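IroE protein (Escherichia coli, PDB 2GZS) hydrolyses the trilactone of the siderophore enterobactin and of its glucosylated salmochelin forms, usually cutting once to release linear trimers and preferring the iron-free compounds. Local coordinates at residues 25-30 with 118-123; 64-67 with 71-74; 77-82 with 91-96; 167-172 with 256-261; 229-232 with 236-239. All coordinates share one frame; numbering follows the deposited sequence.

Contact 1: residues 25-30 with 118-123; sequences RHYRVW and NNFRQL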
# COMPACT_ATOMS: atom_id res chain seq x y z
N ARG A 25 5.81 -0.21 -19.12
CA ARG A 25 5.37 0.59 -17.97
C ARG A 25 6.64 1.17 -17.32
O ARG A 25 7.70 0.58 -17.21
CB ARG A 25 4.58 -0.24 -16.95
CG ARG A 25 3.22 -0.68 -17.51
CD ARG A 25 2.45 -1.66 -16.70
NE ARG A 25 3.22 -2.81 -16.26
CZ ARG A 25 3.59 -3.83 -17.10
NH1 ARG A 25 3.19 -3.80 -18.38
NH2 ARG A 25 4.30 -4.82 -16.58
N HIS A 26 6.51 2.43 -16.87
CA HIS A 26 7.69 3.22 -16.45
C HIS A 26 7.38 3.86 -15.10
O HIS A 26 6.41 4.63 -15.05
CB HIS A 26 7.99 4.29 -17.52
CG HIS A 26 8.12 3.64 -18.89
ND1 HIS A 26 9.24 2.87 -19.16
CD2 HIS A 26 7.30 3.56 -19.94
CE1 HIS A 26 9.10 2.39 -20.40
NE2 HIS A 26 7.94 2.79 -20.88
N TYR A 27 8.15 3.51 -14.08
CA TYR A 27 7.86 3.86 -12.69
C TYR A 27 8.64 5.10 -12.27
O TYR A 27 9.78 5.29 -12.68
CB TYR A 27 8.17 2.68 -11.71
CG TYR A 27 7.34 1.47 -12.17
CD1 TYR A 27 6.08 1.22 -11.69
CD2 TYR A 27 7.90 0.62 -13.12
CE1 TYR A 27 5.30 0.13 -12.09
CE2 TYR A 27 7.13 -0.47 -13.55
CZ TYR A 27 5.89 -0.70 -13.05
OH TYR A 27 5.13 -1.78 -13.48
N ARG A 28 8.00 5.90 -11.43
CA ARG A 28 8.67 7.07 -10.80
C ARG A 28 8.51 6.90 -9.32
O ARG A 28 7.35 6.79 -8.89
CB ARG A 28 8.02 8.36 -11.29
CG ARG A 28 8.70 9.63 -10.70
CD ARG A 28 8.12 10.82 -11.45
NE ARG A 28 8.35 10.99 -12.88
CZ ARG A 28 7.47 11.66 -13.64
NH1 ARG A 28 6.37 12.15 -13.07
NH2 ARG A 28 7.74 11.78 -14.94
N VAL A 29 9.59 6.71 -8.54
CA VAL A 29 9.48 6.30 -7.15
C VAL A 29 10.10 7.42 -6.30
O VAL A 29 11.27 7.78 -6.50
CB VAL A 29 10.19 4.97 -6.88
CG1 VAL A 29 10.15 4.61 -5.39
CG2 VAL A 29 9.54 3.93 -7.80
N TRP A 30 9.28 7.95 -5.40
CA TRP A 30 9.77 9.00 -4.50
C TRP A 30 10.03 8.37 -3.13
O TRP A 30 9.23 7.59 -2.58
CB TRP A 30 8.79 10.13 -4.30
CG TRP A 30 8.53 10.96 -5.50
CD1 TRP A 30 9.17 12.14 -5.79
CD2 TRP A 30 7.58 10.75 -6.56
NE1 TRP A 30 8.67 12.66 -6.97
CE2 TRP A 30 7.69 11.81 -7.45
CE3 TRP A 30 6.64 9.71 -6.79
CZ2 TRP A 30 6.91 11.91 -8.59
CZ3 TRP A 30 5.86 9.81 -7.94
CH2 TRP A 30 6.00 10.89 -8.82
N ASN A 118 1.73 -10.40 -9.88
CA ASN A 118 2.94 -11.11 -9.42
C ASN A 118 4.16 -10.51 -10.04
O ASN A 118 5.21 -10.42 -9.34
CB ASN A 118 2.79 -12.58 -9.78
CG ASN A 118 1.77 -13.32 -8.97
OD1 ASN A 118 1.31 -12.91 -7.92
ND2 ASN A 118 1.43 -14.53 -9.44
N ASN A 119 4.11 -10.05 -11.28
CA ASN A 119 5.33 -9.45 -11.86
C ASN A 119 5.61 -8.10 -11.22
O ASN A 119 6.79 -7.77 -11.06
CB ASN A 119 5.17 -9.23 -13.37
CG ASN A 119 4.80 -10.46 -14.18
OD1 ASN A 119 3.78 -10.44 -14.85
ND2 ASN A 119 5.62 -11.48 -14.14
N PHE A 120 4.54 -7.36 -10.85
CA PHE A 120 4.78 -6.06 -10.19
C PHE A 120 5.34 -6.34 -8.79
O PHE A 120 6.26 -5.59 -8.38
CB PHE A 120 3.46 -5.29 -10.15
CG PHE A 120 3.61 -3.95 -9.39
CD1 PHE A 120 4.50 -2.99 -9.82
CD2 PHE A 120 2.83 -3.75 -8.25
CE1 PHE A 120 4.62 -1.77 -9.12
CE2 PHE A 120 3.00 -2.56 -7.54
CZ PHE A 120 3.90 -1.58 -7.95
N ARG A 121 4.87 -7.33 -8.08
CA ARG A 121 5.43 -7.64 -6.75
C ARG A 121 6.90 -8.03 -6.92
O ARG A 121 7.68 -7.64 -6.05
CB ARG A 121 4.62 -8.71 -6.05
CG ARG A 121 5.12 -8.90 -4.59
CD ARG A 121 4.03 -9.53 -3.69
NE ARG A 121 3.32 -10.51 -4.45
CZ ARG A 121 2.08 -10.50 -4.96
NH1 ARG A 121 1.79 -11.60 -5.65
NH2 ARG A 121 1.18 -9.54 -4.85
N GLN A 122 7.29 -8.79 -7.95
CA GLN A 122 8.72 -9.13 -8.09
C GLN A 122 9.49 -7.87 -8.32
O GLN A 122 10.58 -7.67 -7.76
CB GLN A 122 8.83 -10.08 -9.31
CG GLN A 122 10.27 -10.26 -9.79
CD GLN A 122 10.75 -11.69 -9.68
OE1 GLN A 122 11.96 -11.93 -9.65
NE2 GLN A 122 9.73 -12.56 -9.65
N LEU A 123 9.04 -6.94 -9.13
CA LEU A 123 9.71 -5.67 -9.36
C LEU A 123 9.86 -4.95 -8.02
O LEU A 123 10.92 -4.41 -7.63
CB LEU A 123 8.91 -4.78 -10.33
CG LEU A 123 9.30 -3.32 -10.33
CD1 LEU A 123 10.67 -3.16 -10.98
CD2 LEU A 123 8.30 -2.46 -11.10

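Contact 2: residues 64-67 with 71-74; sequences KQLS and PPVI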
# COMPACT_ATOMS: atom_id res chain seq x y z
N LYS A 64 4.34 16.96 9.78
CA LYS A 64 4.50 17.44 11.16
C LYS A 64 3.94 16.45 12.14
O LYS A 64 4.55 16.05 13.11
CB LYS A 64 3.85 18.82 11.24
CG LYS A 64 3.78 19.36 12.68
CD LYS A 64 3.13 20.75 12.58
CE LYS A 64 2.82 21.36 13.93
NZ LYS A 64 1.44 21.07 14.42
N GLN A 65 2.70 15.95 11.87
CA GLN A 65 2.10 15.03 12.82
C GLN A 65 2.82 13.68 12.93
O GLN A 65 2.99 13.03 13.91
CB GLN A 65 0.60 14.82 12.44
CG GLN A 65 -0.17 13.98 13.44
CD GLN A 65 -0.30 14.70 14.82
OE1 GLN A 65 -0.52 15.91 14.79
NE2 GLN A 65 -0.15 13.95 15.89
N LEU A 66 3.27 13.18 11.73
CA LEU A 66 4.10 11.98 11.76
C LEU A 66 5.35 12.10 12.61
O LEU A 66 5.80 11.17 13.26
CB LEU A 66 4.54 11.62 10.31
CG LEU A 66 3.39 11.22 9.37
CD1 LEU A 66 3.98 10.95 7.98
CD2 LEU A 66 2.59 10.02 9.81
N SER A 67 5.85 13.36 12.53
CA SER A 67 7.10 13.60 13.28
C SER A 67 6.84 13.73 14.77
O SER A 67 7.76 13.84 15.58
CB SER A 67 7.70 14.88 12.69
OG SER A 67 8.03 14.77 11.33
N PRO A 71 8.34 9.08 12.79
CA PRO A 71 8.01 9.32 11.38
C PRO A 71 8.63 8.23 10.54
O PRO A 71 9.77 7.79 10.68
CB PRO A 71 8.53 10.73 11.05
CG PRO A 71 9.63 10.93 12.05
CD PRO A 71 9.13 10.24 13.32
N PRO A 72 7.82 7.73 9.58
CA PRO A 72 8.34 6.68 8.70
C PRO A 72 9.04 7.21 7.46
O PRO A 72 8.73 8.31 7.00
CB PRO A 72 7.01 5.96 8.26
CG PRO A 72 6.05 7.11 8.19
CD PRO A 72 6.38 8.01 9.35
N VAL A 73 9.90 6.35 6.90
CA VAL A 73 10.24 6.54 5.48
C VAL A 73 9.00 6.24 4.60
O VAL A 73 8.30 5.26 4.90
CB VAL A 73 11.42 5.66 5.08
CG1 VAL A 73 11.79 5.66 3.62
CG2 VAL A 73 12.68 6.13 5.90
N ILE A 74 8.80 7.10 3.62
CA ILE A 74 7.61 6.93 2.75
C ILE A 74 8.14 6.65 1.36
O ILE A 74 8.95 7.42 0.80
CB ILE A 74 6.80 8.22 2.75
CG1 ILE A 74 6.47 8.71 4.17
CG2 ILE A 74 5.58 8.02 1.89
CD1 ILE A 74 5.61 9.96 4.15

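Contact 3: residues 77-82 with 91-96; sequences VGYQTN and AYDYTP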
# COMPACT_ATOMS: atom_id res chain seq x y z
N VAL A 77 5.21 4.75 -4.83
CA VAL A 77 5.58 4.04 -6.08
C VAL A 77 4.59 4.51 -7.15
O VAL A 77 3.42 4.04 -7.13
CB VAL A 77 5.50 2.54 -5.88
CG1 VAL A 77 5.91 1.79 -7.14
CG2 VAL A 77 6.41 2.19 -4.66
N GLY A 78 5.02 5.41 -8.03
CA GLY A 78 4.17 5.98 -9.05
C GLY A 78 4.66 5.67 -10.45
O GLY A 78 5.44 4.71 -10.60
N TYR A 79 4.21 6.46 -11.38
CA TYR A 79 4.47 6.26 -12.79
C TYR A 79 5.05 7.48 -13.42
O TYR A 79 4.84 8.58 -12.85
CB TYR A 79 3.16 5.86 -13.52
CG TYR A 79 2.69 4.48 -13.10
CD1 TYR A 79 3.21 3.33 -13.69
CD2 TYR A 79 1.70 4.28 -12.11
CE1 TYR A 79 2.75 2.05 -13.32
CE2 TYR A 79 1.24 3.03 -11.70
CZ TYR A 79 1.80 1.90 -12.34
OH TYR A 79 1.35 0.66 -11.91
N GLN A 80 5.72 7.34 -14.56
CA GLN A 80 6.27 8.52 -15.25
C GLN A 80 5.16 9.18 -16.06
O GLN A 80 4.98 8.96 -17.28
CB GLN A 80 7.44 8.01 -16.10
CG GLN A 80 8.62 7.55 -15.23
CD GLN A 80 9.77 6.96 -16.05
OE1 GLN A 80 9.97 7.45 -17.17
NE2 GLN A 80 10.46 5.95 -15.52
N THR A 81 4.39 10.00 -15.36
CA THR A 81 3.22 10.66 -15.96
C THR A 81 3.00 11.98 -15.26
O THR A 81 3.42 12.19 -14.13
CB THR A 81 1.95 9.84 -15.82
OG1 THR A 81 0.85 10.60 -16.37
CG2 THR A 81 1.65 9.59 -14.34
N ASN A 82 2.33 12.90 -15.95
CA ASN A 82 2.04 14.16 -15.26
C ASN A 82 0.63 14.15 -14.69
O ASN A 82 0.15 15.16 -14.17
CB ASN A 82 2.14 15.35 -16.21
CG ASN A 82 3.58 15.63 -16.64
OD1 ASN A 82 4.40 16.08 -15.83
ND2 ASN A 82 3.88 15.35 -17.90
N ALA A 91 -4.07 -0.76 -13.64
CA ALA A 91 -5.03 -1.87 -13.79
C ALA A 91 -4.31 -3.21 -14.09
O ALA A 91 -4.87 -4.18 -13.65
CB ALA A 91 -5.96 -1.60 -14.96
N TYR A 92 -3.17 -3.09 -14.74
CA TYR A 92 -2.37 -4.31 -14.99
C TYR A 92 -1.58 -4.72 -13.74
O TYR A 92 -1.64 -5.82 -13.25
CB TYR A 92 -1.43 -4.09 -16.17
CG TYR A 92 -0.78 -5.44 -16.52
CD1 TYR A 92 -1.48 -6.52 -17.02
CD2 TYR A 92 0.57 -5.61 -16.33
CE1 TYR A 92 -0.83 -7.74 -17.32
CE2 TYR A 92 1.26 -6.77 -16.60
CZ TYR A 92 0.53 -7.83 -17.10
OH TYR A 92 1.20 -9.01 -17.38
N ASP A 93 -0.78 -3.70 -13.26
CA ASP A 93 0.16 -4.07 -12.19
C ASP A 93 -0.44 -4.49 -10.90
O ASP A 93 0.14 -5.26 -10.12
CB ASP A 93 1.05 -2.85 -11.90
CG ASP A 93 2.10 -2.54 -12.92
OD1 ASP A 93 2.49 -3.47 -13.67
OD2 ASP A 93 2.56 -1.39 -13.00
N TYR A 94 -1.68 -3.96 -10.58
CA TYR A 94 -2.22 -4.16 -9.24
C TYR A 94 -3.18 -5.32 -9.12
O TYR A 94 -3.60 -5.70 -8.00
CB TYR A 94 -2.94 -2.89 -8.74
CG TYR A 94 -2.04 -1.66 -8.62
CD1 TYR A 94 -0.67 -1.67 -8.81
CD2 TYR A 94 -2.66 -0.45 -8.29
CE1 TYR A 94 0.10 -0.49 -8.68
CE2 TYR A 94 -1.92 0.72 -8.16
CZ TYR A 94 -0.55 0.68 -8.37
OH TYR A 94 0.19 1.85 -8.24
N THR A 95 -3.51 -5.92 -10.28
CA THR A 95 -4.57 -6.91 -10.21
C THR A 95 -4.09 -8.35 -10.36
O THR A 95 -3.21 -8.65 -11.17
CB THR A 95 -5.61 -6.68 -11.34
OG1 THR A 95 -4.90 -6.62 -12.60
CG2 THR A 95 -6.44 -5.42 -11.10
N PRO A 96 -4.68 -9.29 -9.62
CA PRO A 96 -4.37 -10.73 -9.75
C PRO A 96 -5.25 -11.28 -10.89
O PRO A 96 -6.19 -10.60 -11.36
CB PRO A 96 -4.85 -11.32 -8.41
CG PRO A 96 -6.04 -10.47 -8.11
CD PRO A 96 -5.71 -9.06 -8.57
O HOH W 1 2.79 1.97 -8.91

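Contact 4: residues 167-172 with 256-261; sequences SYYSAS and RQALLD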
# COMPACT_ATOMS: atom_id res chain seq x y z
N SER A 167 3.30 -5.29 7.52
CA SER A 167 2.00 -4.68 7.69
C SER A 167 1.37 -4.39 6.32
O SER A 167 2.03 -3.90 5.42
CB SER A 167 2.11 -3.35 8.49
OG SER A 167 2.35 -3.75 9.86
N TYR A 168 0.08 -4.76 6.24
CA TYR A 168 -0.60 -4.68 4.92
C TYR A 168 -1.85 -3.82 5.06
O TYR A 168 -2.78 -4.31 5.79
CB TYR A 168 -0.93 -6.10 4.47
CG TYR A 168 0.31 -6.94 4.13
CD1 TYR A 168 0.73 -7.16 2.86
CD2 TYR A 168 1.03 -7.49 5.22
CE1 TYR A 168 1.87 -7.92 2.57
CE2 TYR A 168 2.16 -8.27 4.96
CZ TYR A 168 2.55 -8.47 3.66
OH TYR A 168 3.68 -9.24 3.40
N TYR A 169 -1.95 -2.67 4.46
CA TYR A 169 -3.10 -1.79 4.61
C TYR A 169 -3.85 -1.77 3.25
O TYR A 169 -3.42 -1.20 2.26
CB TYR A 169 -2.59 -0.39 4.90
CG TYR A 169 -1.86 -0.20 6.22
CD1 TYR A 169 -2.60 0.12 7.36
CD2 TYR A 169 -0.48 -0.35 6.29
CE1 TYR A 169 -1.98 0.30 8.60
CE2 TYR A 169 0.14 -0.15 7.51
CZ TYR A 169 -0.61 0.17 8.62
OH TYR A 169 0.10 0.35 9.81
N SER A 170 -4.98 -2.47 3.30
CA SER A 170 -5.77 -2.69 2.08
C SER A 170 -6.98 -1.77 2.11
O SER A 170 -7.88 -2.07 2.94
CB SER A 170 -6.24 -4.15 2.03
OG SER A 170 -7.04 -4.30 0.85
N ALA A 171 -6.95 -0.76 1.28
CA ALA A 171 -8.06 0.23 1.32
C ALA A 171 -9.02 0.07 0.13
O ALA A 171 -8.57 -0.10 -0.99
CB ALA A 171 -7.45 1.62 1.35
N SER A 172 -10.32 0.09 0.48
CA SER A 172 -11.41 -0.07 -0.52
C SER A 172 -11.26 -1.27 -1.48
O SER A 172 -11.55 -1.05 -2.67
CB SER A 172 -11.61 1.20 -1.33
OG SER A 172 -11.89 2.27 -0.39
N ARG A 256 -3.47 8.49 4.73
CA ARG A 256 -2.92 9.27 5.87
C ARG A 256 -3.02 8.48 7.13
O ARG A 256 -2.12 8.46 7.97
CB ARG A 256 -3.68 10.60 5.92
CG ARG A 256 -3.34 11.52 4.78
CD ARG A 256 -4.17 12.80 4.95
NE ARG A 256 -4.28 13.46 3.66
CZ ARG A 256 -3.81 14.69 3.45
NH1 ARG A 256 -3.26 15.28 4.50
NH2 ARG A 256 -3.96 15.19 2.23
N GLN A 257 -4.11 7.75 7.38
CA GLN A 257 -4.24 6.98 8.59
C GLN A 257 -3.24 5.81 8.63
O GLN A 257 -2.75 5.47 9.68
CB GLN A 257 -5.71 6.51 8.83
CG GLN A 257 -5.86 5.77 10.16
CD GLN A 257 -5.65 6.70 11.35
OE1 GLN A 257 -6.44 7.63 11.55
NE2 GLN A 257 -4.60 6.52 12.14
N ALA A 258 -2.94 5.25 7.43
CA ALA A 258 -1.89 4.22 7.42
C ALA A 258 -0.53 4.80 7.83
O ALA A 258 0.14 4.14 8.61
CB ALA A 258 -1.86 3.58 6.02
N LEU A 259 -0.24 5.95 7.27
CA LEU A 259 1.06 6.55 7.73
C LEU A 259 1.03 6.81 9.23
O LEU A 259 1.98 6.57 9.97
CB LEU A 259 1.28 7.82 6.92
CG LEU A 259 1.75 7.63 5.50
CD1 LEU A 259 1.62 8.88 4.64
CD2 LEU A 259 3.25 7.17 5.51
N LEU A 260 -0.07 7.37 9.71
CA LEU A 260 -0.13 7.70 11.15
C LEU A 260 -0.02 6.46 12.00
O LEU A 260 0.64 6.39 13.06
CB LEU A 260 -1.43 8.47 11.44
CG LEU A 260 -1.44 9.89 10.89
CD1 LEU A 260 -2.87 10.40 10.81
CD2 LEU A 260 -0.63 10.86 11.76
N ASP A 261 -0.69 5.36 11.55
CA ASP A 261 -0.61 4.12 12.29
C ASP A 261 0.82 3.56 12.34
O ASP A 261 1.26 3.15 13.42
CB ASP A 261 -1.62 3.13 11.65
CG ASP A 261 -1.80 1.87 12.47
OD1 ASP A 261 -2.15 1.84 13.67
OD2 ASP A 261 -1.53 0.78 11.95

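Contact 5: residues 229-232 with 236-239; sequences ILKD and NAVF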
# COMPACT_ATOMS: atom_id res chain seq x y z
N ILE A 229 -12.46 -15.32 11.36
CA ILE A 229 -11.68 -16.46 10.90
C ILE A 229 -10.18 -16.18 11.02
O ILE A 229 -9.43 -17.06 11.48
CB ILE A 229 -12.08 -16.88 9.47
CG1 ILE A 229 -13.54 -17.35 9.48
CG2 ILE A 229 -11.23 -18.00 8.91
CD1 ILE A 229 -14.02 -17.74 8.07
N LEU A 230 -9.74 -14.98 10.62
CA LEU A 230 -8.28 -14.74 10.66
C LEU A 230 -7.79 -14.77 12.09
O LEU A 230 -6.72 -15.34 12.39
CB LEU A 230 -7.97 -13.42 10.00
CG LEU A 230 -8.13 -13.42 8.46
CD1 LEU A 230 -7.77 -12.07 7.88
CD2 LEU A 230 -7.27 -14.55 7.85
N LYS A 231 -8.53 -14.22 13.02
CA LYS A 231 -8.11 -14.29 14.43
C LYS A 231 -7.97 -15.71 14.91
O LYS A 231 -7.01 -16.04 15.60
CB LYS A 231 -9.23 -13.61 15.25
CG LYS A 231 -8.88 -12.16 15.56
CD LYS A 231 -8.91 -11.23 14.36
CE LYS A 231 -10.18 -10.39 14.45
NZ LYS A 231 -9.94 -9.01 14.93
N ASP A 232 -8.97 -16.52 14.49
CA ASP A 232 -8.88 -17.93 14.86
C ASP A 232 -7.61 -18.59 14.27
O ASP A 232 -7.08 -19.55 14.87
CB ASP A 232 -10.11 -18.71 14.35
CG ASP A 232 -11.38 -18.53 15.13
OD1 ASP A 232 -11.32 -17.96 16.25
OD2 ASP A 232 -12.45 -18.95 14.64
N ASN A 236 -3.19 -11.11 13.25
CA ASN A 236 -3.58 -9.79 13.75
C ASN A 236 -4.27 -9.07 12.59
O ASN A 236 -3.55 -8.55 11.73
CB ASN A 236 -2.31 -9.04 14.17
CG ASN A 236 -2.52 -7.66 14.77
OD1 ASN A 236 -3.61 -7.11 14.76
ND2 ASN A 236 -1.43 -7.10 15.31
N ALA A 237 -5.59 -9.09 12.60
CA ALA A 237 -6.34 -8.43 11.49
C ALA A 237 -7.29 -7.41 12.10
O ALA A 237 -7.92 -7.74 13.12
CB ALA A 237 -7.15 -9.41 10.70
N VAL A 238 -7.42 -6.24 11.52
CA VAL A 238 -8.23 -5.19 12.06
C VAL A 238 -8.99 -4.52 10.94
O VAL A 238 -8.62 -4.64 9.76
CB VAL A 238 -7.40 -4.12 12.80
CG1 VAL A 238 -6.56 -4.77 13.93
CG2 VAL A 238 -6.44 -3.39 11.89
N PHE A 239 -10.04 -3.79 11.32
CA PHE A 239 -10.83 -3.04 10.38
C PHE A 239 -10.81 -1.54 10.69
O PHE A 239 -11.04 -1.17 11.85
CB PHE A 239 -12.27 -3.59 10.44
CG PHE A 239 -13.29 -2.84 9.63
CD1 PHE A 239 -12.97 -2.56 8.30
CD2 PHE A 239 -14.52 -2.45 10.18
CE1 PHE A 239 -13.86 -1.90 7.49
CE2 PHE A 239 -15.39 -1.80 9.33
CZ PHE A 239 -15.09 -1.54 8.02

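Contact 1: residues 25-30 with 118-123
Tyr27 of strand 26-34 packs against Phe120 and Leu123 of helix 117-132 in a buried, apolar helix-on-sheet contact. The two helix residues sit three positions apart, hence on the same side of the helix, and they address the tyrosine in different ways. Leu123 sends one methyl, CD2, over a face of the Tyr27 ring, 3.6 Å from its centroid and displaced toward the CE2 side, where the gap from Leu123 CD2 to Tyr27 CE2 is 3.4 Å. This is a CH-pi contact, with leucine and tyrosine reaching in from opposing backbones. Phe120 instead meets the other half of the ring. Its CE1 lies 3.6 Å from Tyr27 CE1, and although the two planes are only 23° apart, the rings are slid so far past each other that they hardly overlap. Such packing of a long helix on the antiparallel beginning of a mainly parallel sheet belongs to the alpha/beta-hydrolase fold, of which the esterase D family is a member. With its CG anti to the backbone N (chi1 176°), Phe120 leans into the interface and also meets Phe154 edge-to-face. The phenol of Tyr27 finds its polar partner on helix 87-93, in a hydrogen bond to Asp93 OD2.

Contact 2: residues 64-67 with 71-74
Ser67 OG touches the ring of Pro71 at 4.1 Å from its CB while hydrogen bonding to the carbonyl O of Leu63, one turn back in helix 60-66. The serine thus turns its polar group onto its own helix and offers the proline mostly backbone: Ser67 CA lies 3.9 Å from Pro71 CG. The carbonyl of Leu66 is crowded by the same ring. Its O lies 3.5 Å from both Pro71 CB and Pro71 CD, and because the proline nitrogen bears no hydrogen, the closeness is packing and not bonding. The leucine side chain carries the rest of the contact. Its CG is anti to the carbonyl carbon (chi1 -64°), which aims the branch past Pro71 toward the start of the strand; CD1 reaches Pro72 CD at 4.0 Å, the two side chains crossing at about a right angle, and then Ile74 CD1 at 4.3 Å. Two consecutive prolines and an isoleucine therefore receive one leucine. The short connection between the segments closes a beta-alpha-beta crossover, in which strand 43-48, helices 51-57 and 60-66, and strand 73-79 follow in order. Leu259 and Leu260 of helix 247-262 pack on Leu66, while Tyr11 of strand 11-19 touches Leu66, Pro71 and Ile74.

Contact 3: residues 77-82 with 91-96
The C-terminal ends of the parallel strands carry the active site in alpha/beta-hydrolases, and at that end of strand 73-79 Tyr79 meets Asp93 and Tyr94. Its phenol donates a hydrogen bond from OH to Asp93 OD2, 2.6 Å long. The carboxylate lies nearly in the plane of the ring, the two planes being 11° apart, and the bond uses the anti lone pair of OD2. With Asp93 CG anti to the carbonyl carbon (chi1 -74°), the acid projects from helix 87-93 toward the strand. The other oxygen, Asp93 OD1, forms a salt bridge with Arg25 NE; with a positive partner on one oxygen and the phenols of Tyr79 and Tyr27 on the other, this buried carboxylate is likely to stay charged.

Tyr94 comes from the opposite direction to Tyr79, its CE1 3.6 Å from Tyr79 OH. A water joins its hydroxyl to the strand: it donates to Val77 O at 2.8 Å and sits 2.7 Å from Tyr94 OH, near the plane of that ring. Asp50 N also bonds to the same hydroxyl, which fixes the tip of the tyrosine. Just beyond, Thr95 OG1 donates to Ala91 O at 2.7 Å, tying the chain at Thr95 back to the backbone of Ala91.

The contact forms part of the second shell of the active site. Tyr94 touches Tyr150 of helix 150-161, next to the active-site Ser149, and its side chain lies about 7 Å from the bound diisopropyl phosphonate; Tyr79 touches Arg90, a pocket residue on helix 87-93, and Phe120 of helix 117-132 packs on Val77 and Asp93.

Contact 4: residues 167-172 with 256-261
Tyr169 and Asp261 are brought together by two different first torsions: the tyrosine has its CG beside the backbone N and anti to the carbonyl carbon (chi1 -65°), whereas the aspartate stretches out with CG opposite its own N (chi1 -171°). One reaches out from strand 167-171, in the parallel part of the alpha/beta-hydrolase sheet, the other from the last turns of helix 247-262, which begins at the active-site His247. Between them the helix presents Ala258, one turn before Asp261. Its methyl lies over a face of the Tyr169 ring, 3.9 Å from the centroid, a CH-pi contact displaced toward CG and CD1; Ala258 CB is 3.8 Å from each of these atoms. A side chain this short lets the helix come near the sheet, and the CA atoms of Tyr169 and Ala258 are 6.7 Å apart. The buried ring is also touched by Trp146, Ala200 and Met202 of the two adjoining strands. Its hydroxyl, however, lies toward the partly exposed Asp261, so a polar end leaves an otherwise apolar layer. Tyr169 OH donates to Asp261 OD2 at 2.7 Å, reaching that oxygen on its anti side, with the carboxylate turned 84° from the ring.

Contact 5: residues 229-232 with 236-239
Lys231, near the end of helix 219-232, runs from CB to its tip toward Ala237 at the start of strand 237-241. CB and CG start the course across the gap and make no close approach to the strand. The chain then bends at each of its last three torsions, and CD reaches the flank of Ala237, 3.8 Å from its O and 4.5 Å from its CB. CE follows at 3.7 Å from the same O. At the tip, NZ donates a hydrogen bond of 3.0 Å to Ala237 O, and the C=O...N angle of 162° places the ammonium almost straight ahead of the carbonyl.

Beneath this surface bridge, the preceding residue makes the apolar half of the contact. Leu230 CD1 lies 3.9 Å from Ala237 CB, and its CB is 4.2 Å from the same methyl, while Leu199 and Val186 pack on the leucine from neighbouring elements. The helix, turn and strand complete a beta-alpha-beta crossover from strand 198-203.

Strand 237-241 is the outermost of the sheet on this side. Asn236 and Val238 bond through their backbones to the inner strand 198-203, so the carbonyl of Ala237 between them faces the edge. Lysine supplies a donor to this carbonyl, beyond which no further strand of the chain follows, while the methyl of the same alanine is held by leucine, so one residue takes a polar and an apolar grip from the helix.

All five contacts fasten a helix, or the chain leaving one, to a single sheet, yet their chemistry varies with depth and position. Contacts 1 and 3 share a buried polar knot through Asp93, joining apolar packing on strand 26-34 to hydrogen bonds from strand 73-79 near the catalytic end. Contact 2 lies at the other end of that same strand, about 24 Å away between centres, and is almost wholly apolar; it touches contact 4 through leucines of helix 247-262. Contact 4, nearest the middle of the molecule, mixes a buried ring with a partly exposed acid. Contacts 2 and 5 both close short helix-to-strand turns, but contact 5, at the sheet's edge, adds an exposed lysine.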